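Local coordinates for type 6 secretion amidase effector 2 (Salmonella typhi, PDB 6WIN), which probably cleaves amide bonds in bacterial peptidoglycan as an antibacterial effector of the type 6 secretion system, at residues D89-D94 / S101-R106; I57-F60 / R64-N67. All blocks are in the same frame, centred on the assembly; numbering follows the deposited sequence.

Contact 1. Residues D89-D94 / S101-R106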
ATOM      1  N   ASP A  89      -5.652  -5.784  -2.481  1.00 14.96           N
ATOM      2  CA  ASP A  89      -4.835  -5.265  -3.571  1.00 13.94           C
ATOM      3  C   ASP A  89      -5.089  -6.026  -4.868  1.00 19.62           C
ATOM      4  O   ASP A  89      -5.980  -6.876  -4.966  1.00 20.83           O
ATOM      5  CB  ASP A  89      -3.339  -5.268  -3.195  1.00 15.34           C
ATOM      6  CG  ASP A  89      -2.790  -6.657  -2.841  1.00 22.32           C
ATOM      7  OD1 ASP A  89      -3.506  -7.670  -2.966  1.00 19.09           O
ATOM      8  OD2 ASP A  89      -1.604  -6.720  -2.435  1.00 22.62           O
ATOM      9  N   GLN A  90      -4.309  -5.671  -5.883  1.00 17.51           N
ATOM     10  CA  GLN A  90      -4.284  -6.372  -7.155  1.00 16.69           C
ATOM     11  C   GLN A  90      -2.908  -6.148  -7.764  1.00 18.65           C
ATOM     12  O   GLN A  90      -2.151  -5.280  -7.324  1.00 17.39           O
ATOM     13  CB  GLN A  90      -5.382  -5.869  -8.110  1.00 19.70           C
ATOM     14  CG  GLN A  90      -4.960  -4.623  -8.897  1.00 17.96           C
ATOM     15  CD  GLN A  90      -6.025  -4.108  -9.854  1.00 21.82           C
ATOM     16  OE1 GLN A  90      -7.146  -4.619  -9.899  1.00 21.23           O
ATOM     17  NE2 GLN A  90      -5.676  -3.082 -10.626  1.00 19.80           N
ATOM     18  N   TRP A  91      -2.586  -6.938  -8.784  1.00 16.86           N
ATOM     19  CA  TRP A  91      -1.470  -6.634  -9.676  1.00 19.08           C
ATOM     20  C   TRP A  91      -1.684  -7.407 -10.977  1.00 24.68           C
ATOM     21  O   TRP A  91      -2.694  -8.098 -11.154  1.00 25.33           O
ATOM     22  CB  TRP A  91      -0.102  -6.903  -9.024  1.00 17.05           C
ATOM     23  CG  TRP A  91       0.186  -8.312  -8.543  1.00 18.41           C
ATOM     24  CD1 TRP A  91       0.789  -9.313  -9.254  1.00 21.64           C
ATOM     25  CD2 TRP A  91      -0.079  -8.852  -7.238  1.00 17.04           C
ATOM     26  NE1 TRP A  91       0.900 -10.448  -8.478  1.00 21.20           N
ATOM     27  CE2 TRP A  91       0.375 -10.191  -7.237  1.00 18.41           C
ATOM     28  CE3 TRP A  91      -0.656  -8.335  -6.071  1.00 19.04           C
ATOM     29  CZ2 TRP A  91       0.267 -11.023  -6.113  1.00 21.24           C
ATOM     30  CZ3 TRP A  91      -0.764  -9.170  -4.953  1.00 18.21           C
ATOM     31  CH2 TRP A  91      -0.303 -10.496  -4.986  1.00 16.76           C
ATOM     32  N   LYS A  92      -0.730  -7.263 -11.904  1.00 23.14           N
ATOM     33  CA  LYS A  92      -0.976  -7.646 -13.292  1.00 25.85           C
ATOM     34  C   LYS A  92      -1.022  -9.158 -13.509  1.00 28.19           C
ATOM     35  O   LYS A  92      -1.534  -9.596 -14.542  1.00 30.27           O
ATOM     36  CB  LYS A  92       0.088  -7.022 -14.201  1.00 22.98           C
ATOM     37  N   ASP A  93      -0.510  -9.960 -12.574  1.00 21.74           N
ATOM     38  CA  ASP A  93      -0.398 -11.402 -12.775  1.00 25.64           C
ATOM     39  C   ASP A  93      -1.782 -12.034 -12.700  1.00 27.53           C
ATOM     40  O   ASP A  93      -2.343 -12.178 -11.610  1.00 29.55           O
ATOM     41  CB  ASP A  93       0.536 -11.998 -11.726  1.00 27.36           C
ATOM     42  CG  ASP A  93       0.828 -13.470 -11.955  1.00 29.48           C
ATOM     43  OD1 ASP A  93       0.163 -14.103 -12.804  1.00 29.98           O
ATOM     44  OD2 ASP A  93       1.740 -13.996 -11.277  1.00 33.56           O
ATOM     45  N   ASP A  94      -2.329 -12.427 -13.855  1.00 31.49           N
ATOM     46  CA  ASP A  94      -3.673 -12.995 -13.907  1.00 33.05           C
ATOM     47  C   ASP A  94      -3.738 -14.414 -13.375  1.00 29.72           C
ATOM     48  O   ASP A  94      -4.842 -14.942 -13.227  1.00 40.44           O
ATOM     49  CB  ASP A  94      -4.220 -12.980 -15.338  1.00 34.68           C
ATOM     50  CG  ASP A  94      -4.667 -11.600 -15.780  1.00 44.50           C
ATOM     51  OD1 ASP A  94      -4.923 -10.743 -14.903  1.00 38.76           O
ATOM     52  OD2 ASP A  94      -4.769 -11.374 -17.009  1.00 44.50           O
ATOM     53  N   SER A 101      -8.256  -9.189  -4.214  1.00 18.88           N
ATOM     54  CA  SER A 101      -8.390 -10.117  -3.094  1.00 20.24           C
ATOM     55  C   SER A 101      -7.464  -9.732  -1.950  1.00 19.59           C
ATOM     56  O   SER A 101      -6.511  -8.973  -2.128  1.00 18.25           O
ATOM     57  CB  SER A 101      -8.095 -11.560  -3.518  1.00 19.19           C
ATOM     58  OG  SER A 101      -6.814 -11.670  -4.097  1.00 20.15           O
ATOM     59  N   LYS A 102      -7.746 -10.313  -0.780  1.00 21.52           N
ATOM     60  CA  LYS A 102      -6.969 -10.065   0.430  1.00 21.94           C
ATOM     61  C   LYS A 102      -5.714 -10.920   0.469  1.00 22.07           C
ATOM     62  O   LYS A 102      -5.709 -12.069   0.015  1.00 18.09           O
ATOM     63  CB  LYS A 102      -7.761 -10.391   1.692  1.00 23.17           C
ATOM     64  CG  LYS A 102      -9.223 -10.104   1.674  1.00 24.22           C
ATOM     65  CD  LYS A 102      -9.796 -10.574   2.989  1.00 22.76           C
ATOM     66  CE  LYS A 102     -11.224 -10.146   3.153  1.00 21.61           C
ATOM     67  NZ  LYS A 102     -11.722 -10.571   4.491  1.00 26.65           N
ATOM     68  N   ARG A 103      -4.659 -10.368   1.075  1.00 22.79           N
ATOM     69  CA  ARG A 103      -3.473 -11.160   1.355  1.00 19.58           C
ATOM     70  C   ARG A 103      -2.795 -10.637   2.618  1.00 23.67           C
ATOM     71  O   ARG A 103      -2.989  -9.491   3.034  1.00 21.06           O
ATOM     72  CB  ARG A 103      -2.495 -11.169   0.171  1.00 22.65           C
ATOM     73  CG  ARG A 103      -1.772  -9.841  -0.078  1.00 18.85           C
ATOM     74  CD  ARG A 103      -0.732 -10.001  -1.183  1.00 21.31           C
ATOM     75  NE  ARG A 103      -0.048  -8.745  -1.480  1.00 20.74           N
ATOM     76  CZ  ARG A 103       1.248  -8.523  -1.283  1.00 20.23           C
ATOM     77  NH1 ARG A 103       2.021  -9.478  -0.782  1.00 19.57           N
ATOM     78  NH2 ARG A 103       1.772  -7.340  -1.596  1.00 17.06           N
ATOM     79  N   TYR A 104      -1.995 -11.514   3.223  1.00 20.29           N
ATOM     80  CA  TYR A 104      -1.315 -11.266   4.485  1.00 17.09           C
ATOM     81  C   TYR A 104       0.119 -10.872   4.182  1.00 23.08           C
ATOM     82  O   TYR A 104       0.845 -11.630   3.527  1.00 15.83           O
ATOM     83  CB  TYR A 104      -1.336 -12.522   5.350  1.00 21.39           C
ATOM     84  CG  TYR A 104      -0.882 -12.390   6.795  1.00 15.13           C
ATOM     85  CD1 TYR A 104      -1.522 -11.529   7.663  1.00 17.49           C
ATOM     86  CD2 TYR A 104       0.128 -13.203   7.300  1.00 16.94           C
ATOM     87  CE1 TYR A 104      -1.144 -11.434   8.983  1.00 21.26           C
ATOM     88  CE2 TYR A 104       0.513 -13.126   8.630  1.00 16.67           C
ATOM     89  CZ  TYR A 104      -0.132 -12.243   9.461  1.00 19.75           C
ATOM     90  OH  TYR A 104       0.219 -12.147  10.772  1.00 21.18           O
ATOM     91  N   ILE A 105       0.515  -9.689   4.650  1.00 18.35           N
ATOM     92  CA  ILE A 105       1.871  -9.181   4.505  1.00 21.76           C
ATOM     93  C   ILE A 105       2.515  -9.232   5.883  1.00 20.17           C
ATOM     94  O   ILE A 105       2.051  -8.562   6.814  1.00 20.06           O
ATOM     95  CB  ILE A 105       1.876  -7.758   3.925  1.00 21.38           C
ATOM     96  CG1 ILE A 105       1.076  -7.721   2.616  1.00 19.09           C
ATOM     97  CG2 ILE A 105       3.303  -7.252   3.731  1.00 16.94           C
ATOM     98  CD1 ILE A 105       1.211  -6.404   1.838  1.00 17.65           C
ATOM     99  N   ARG A 106       3.557 -10.047   6.022  1.00 20.50           N
ATOM    100  CA  ARG A 106       4.172 -10.295   7.315  1.00 20.33           C
ATOM    101  C   ARG A 106       5.211  -9.242   7.687  1.00 17.37           C
ATOM    102  O   ARG A 106       5.880  -8.657   6.832  1.00 12.82           O
ATOM    103  CB  ARG A 106       4.842 -11.662   7.334  1.00 21.16           C
ATOM    104  CG  ARG A 106       3.999 -12.756   6.735  1.00 24.65           C
ATOM    105  CD  ARG A 106       4.224 -14.035   7.465  1.00 23.80           C
ATOM    106  NE  ARG A 106       5.643 -14.290   7.754  1.00 33.39           N
ATOM    107  CZ  ARG A 106       6.583 -14.465   6.829  1.00 29.77           C
ATOM    108  NH1 ARG A 106       7.839 -14.694   7.200  1.00 38.44           N
ATOM    109  NH2 ARG A 106       6.269 -14.420   5.535  1.00 33.99           N
TER

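Contact 2. Residues I57-F60 / R64-N67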
ATOM      1  N   ILE A  57      -2.728   2.732   1.670  1.00 15.43           N
ATOM      2  CA  ILE A  57      -1.356   2.586   2.135  1.00 15.60           C
ATOM      3  C   ILE A  57      -0.458   2.191   0.965  1.00 17.71           C
ATOM      4  O   ILE A  57      -0.925   1.765  -0.092  1.00 15.22           O
ATOM      5  CB  ILE A  57      -1.259   1.564   3.285  1.00 15.08           C
ATOM      6  CG1 ILE A  57      -1.651   0.158   2.798  1.00 19.13           C
ATOM      7  CG2 ILE A  57      -2.176   1.995   4.426  1.00 17.33           C
ATOM      8  CD1 ILE A  57      -1.472  -0.935   3.869  1.00 17.28           C
ATOM      9  N   ALA A  58       0.851   2.342   1.162  1.00 18.13           N
ATOM     10  CA  ALA A  58       1.801   2.064   0.092  1.00 18.23           C
ATOM     11  C   ALA A  58       3.196   1.866   0.671  1.00 18.62           C
ATOM     12  O   ALA A  58       3.484   2.274   1.794  1.00 17.69           O
ATOM     13  CB  ALA A  58       1.830   3.198  -0.938  1.00 18.17           C
ATOM     14  N   THR A  59       4.057   1.240  -0.126  1.00 18.89           N
ATOM     15  CA  THR A  59       5.487   1.201   0.159  1.00 17.96           C
ATOM     16  C   THR A  59       6.098   2.586  -0.045  1.00 16.66           C
ATOM     17  O   THR A  59       5.899   3.207  -1.091  1.00 15.18           O
ATOM     18  CB  THR A  59       6.179   0.209  -0.774  1.00 23.56           C
ATOM     19  OG1 THR A  59       5.957   0.629  -2.130  1.00 18.48           O
ATOM     20  CG2 THR A  59       5.635  -1.217  -0.586  1.00 13.30           C
ATOM     21  N   PHE A  60       6.867   3.059   0.935  1.00 16.59           N
ATOM     22  CA  PHE A  60       7.520   4.362   0.848  1.00 16.76           C
ATOM     23  C   PHE A  60       8.993   4.259   1.211  1.00 19.22           C
ATOM     24  O   PHE A  60       9.363   3.559   2.156  1.00 17.96           O
ATOM     25  CB  PHE A  60       6.876   5.395   1.779  1.00 18.95           C
ATOM     26  CG  PHE A  60       5.625   6.010   1.237  1.00 19.75           C
ATOM     27  CD1 PHE A  60       5.681   7.157   0.454  1.00 18.12           C
ATOM     28  CD2 PHE A  60       4.388   5.463   1.534  1.00 14.85           C
ATOM     29  CE1 PHE A  60       4.535   7.739  -0.029  1.00 17.41           C
ATOM     30  CE2 PHE A  60       3.238   6.039   1.051  1.00 15.12           C
ATOM     31  CZ  PHE A  60       3.315   7.188   0.267  1.00 19.11           C
ATOM     32  N   ARG A  64       9.009   9.069  -0.199  1.00 15.77           N
ATOM     33  CA  ARG A  64       8.327   9.052  -1.489  1.00 18.54           C
ATOM     34  C   ARG A  64       8.035   7.630  -1.954  1.00 25.95           C
ATOM     35  O   ARG A  64       8.682   6.669  -1.531  1.00 20.26           O
ATOM     36  CB  ARG A  64       9.138   9.769  -2.571  1.00 21.39           C
ATOM     37  CG  ARG A  64       9.870  11.005  -2.084  1.00 30.07           C
ATOM     38  CD  ARG A  64       8.911  12.153  -1.908  1.00 30.92           C
ATOM     39  NE  ARG A  64       8.109  12.364  -3.104  1.00 38.08           N
ATOM     40  CZ  ARG A  64       8.582  12.887  -4.232  1.00 43.46           C
ATOM     41  NH1 ARG A  64       7.780  13.037  -5.280  1.00 42.61           N
ATOM     42  NH2 ARG A  64       9.858  13.265  -4.312  1.00 43.40           N
ATOM     43  N   TYR A  65       7.053   7.515  -2.843  1.00 19.44           N
ATOM     44  CA  TYR A  65       6.767   6.232  -3.479  1.00 23.44           C
ATOM     45  C   TYR A  65       7.921   5.875  -4.407  1.00 26.98           C
ATOM     46  O   TYR A  65       8.313   6.698  -5.242  1.00 29.96           O
ATOM     47  CB  TYR A  65       5.453   6.309  -4.262  1.00 18.70           C
ATOM     48  CG  TYR A  65       4.964   4.992  -4.809  1.00 23.87           C
ATOM     49  CD1 TYR A  65       4.268   4.103  -4.001  1.00 21.19           C
ATOM     50  CD2 TYR A  65       5.191   4.635  -6.131  1.00 25.79           C
ATOM     51  CE1 TYR A  65       3.808   2.903  -4.494  1.00 25.17           C
ATOM     52  CE2 TYR A  65       4.734   3.423  -6.635  1.00 22.61           C
ATOM     53  CZ  TYR A  65       4.041   2.568  -5.809  1.00 22.19           C
ATOM     54  OH  TYR A  65       3.579   1.356  -6.282  1.00 26.24           O
ATOM     55  N   PRO A  66       8.505   4.694  -4.284  1.00 24.90           N
ATOM     56  CA  PRO A  66       9.647   4.342  -5.152  1.00 34.69           C
ATOM     57  C   PRO A  66       9.227   3.750  -6.501  1.00 36.38           C
ATOM     58  O   PRO A  66       9.198   2.540  -6.718  1.00 33.31           O
ATOM     59  CB  PRO A  66      10.411   3.326  -4.299  1.00 31.87           C
ATOM     60  CG  PRO A  66       9.350   2.638  -3.499  1.00 27.46           C
ATOM     61  CD  PRO A  66       8.219   3.637  -3.294  1.00 28.35           C
ATOM     62  N   ASN A  67       8.901   4.640  -7.445  1.00 38.40           N
ATOM     63  CA  ASN A  67       8.529   4.203  -8.792  1.00 39.80           C
ATOM     64  C   ASN A  67       9.650   3.414  -9.453  1.00 39.10           C
ATOM     65  O   ASN A  67       9.394   2.539 -10.289  1.00 45.16           O
ATOM     66  CB  ASN A  67       8.169   5.411  -9.659  1.00 47.63           C
ATOM     67  CG  ASN A  67       7.057   6.257  -9.059  1.00 53.24           C
ATOM     68  OD1 ASN A  67       7.317   7.249  -8.366  1.00 50.64           O
ATOM     69  ND2 ASN A  67       5.810   5.879  -9.338  1.00 52.56           N
TER

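Contact 1. Residues D89-D94 / S101-R106
Asp-89 and Arg-103 both hold CG between the backbone N and the carbonyl carbon (chi1 71° for the arginine), and from there Arg-103 runs extended from CG to NE. The two side chains cross at about a right angle, yet their flat ends lie nearly coplanar, 14° apart. The salt bridge uses NE: it gives its hydrogen to the syn lone pair of Asp-89 OD2 over 2.7 Å, almost straight at 176° and in the guanidinium plane. Trp-91 crosses the arginine, CZ3 lying 3.6 Å from Arg-103 NE, while CD1 of Ile-105 lies on one face of the guanidinium, offset toward its rim. At the strand ends, weak backbone bonds of 3.3 Å join Asp-89 N to Ser-101 O and Ser-101 N to Asp-89 O, an antiparallel hydrogen-bonded pair. Asp-89 OD2 also bonds His-73 NE2, an Asp-His pair consistent with an active-site place as in papain-like cysteine amidases; Arg-103 would then orient the aspartate from the second shell. Lys-97 bridges Asp-89 OD1 and Ser-101 OG. The pair closes the end of strand 84-89 against edge strand 101-106, and the Arg-103 and Ile-105 side chains reach back across to Tyr-129 on strand 129-133.

Contact 2. Residues I57-F60 / R64-N67
Tyr-65 lies against Ala-58 and Thr-59, and the apolar part of the contact is small: the Ala-58 methyl meets the tyrosine ring at its edge, CB to CD1 4.0 Å. Tyr-65 CG stands anti to the backbone N (chi1 -172°), which carries the ring across the end of strand 56-59, past Thr-59 and Ala-58; Trp-39 packs edge-to-face with it. A second group of contacts sets carbon against the Thr-59 carbonyl. Its oxygen is 3.2 Å from Pro-66 CD and 3.5 Å from Tyr-65 CD1, so proline and tyrosine both pack against one carbonyl oxygen. Backbone and ring form the third group: Phe-60 CD1 lies 3.4 Å from Arg-64 C, with the amide running obliquely past the ring. Phe-60 CA makes a CA-H...O contact of 3.5 Å with Arg-64 O. Pro-66 centres an inverse gamma turn, bending the chain away from the strand end. The conventional polar bonds go to other parts of the fold: Thr-59 OG1 takes the amide of His-73, and Arg-64 NH1 reaches Ser-37 O. With no hydrogen bond across it, this mostly buried return of the chain rests on van der Waals fit and a single CA-H...O contact, not on strand pairing.

In the fold
Contact 2 closes before contact 1 opens, so the two follow in series, on opposite sides of the chain's centre. Their centres are 16 Å apart and their nearest atoms about 6 Å, without touching. Both reach the same antiparallel sheet: 56-59 is an inner strand, and strands 74-81 and 84-89 separate it from the edge strand 101-106. The loop at 64-67, with Tyr-65 and Pro-66 buried, leads on to His-73 and then to strand 74-81. That histidine connects the contacts, bonded through its backbone to Thr-59 of contact 2 and through its imidazole to Asp-89 of contact 1; the Asp-His pair alone suggests a probable active site.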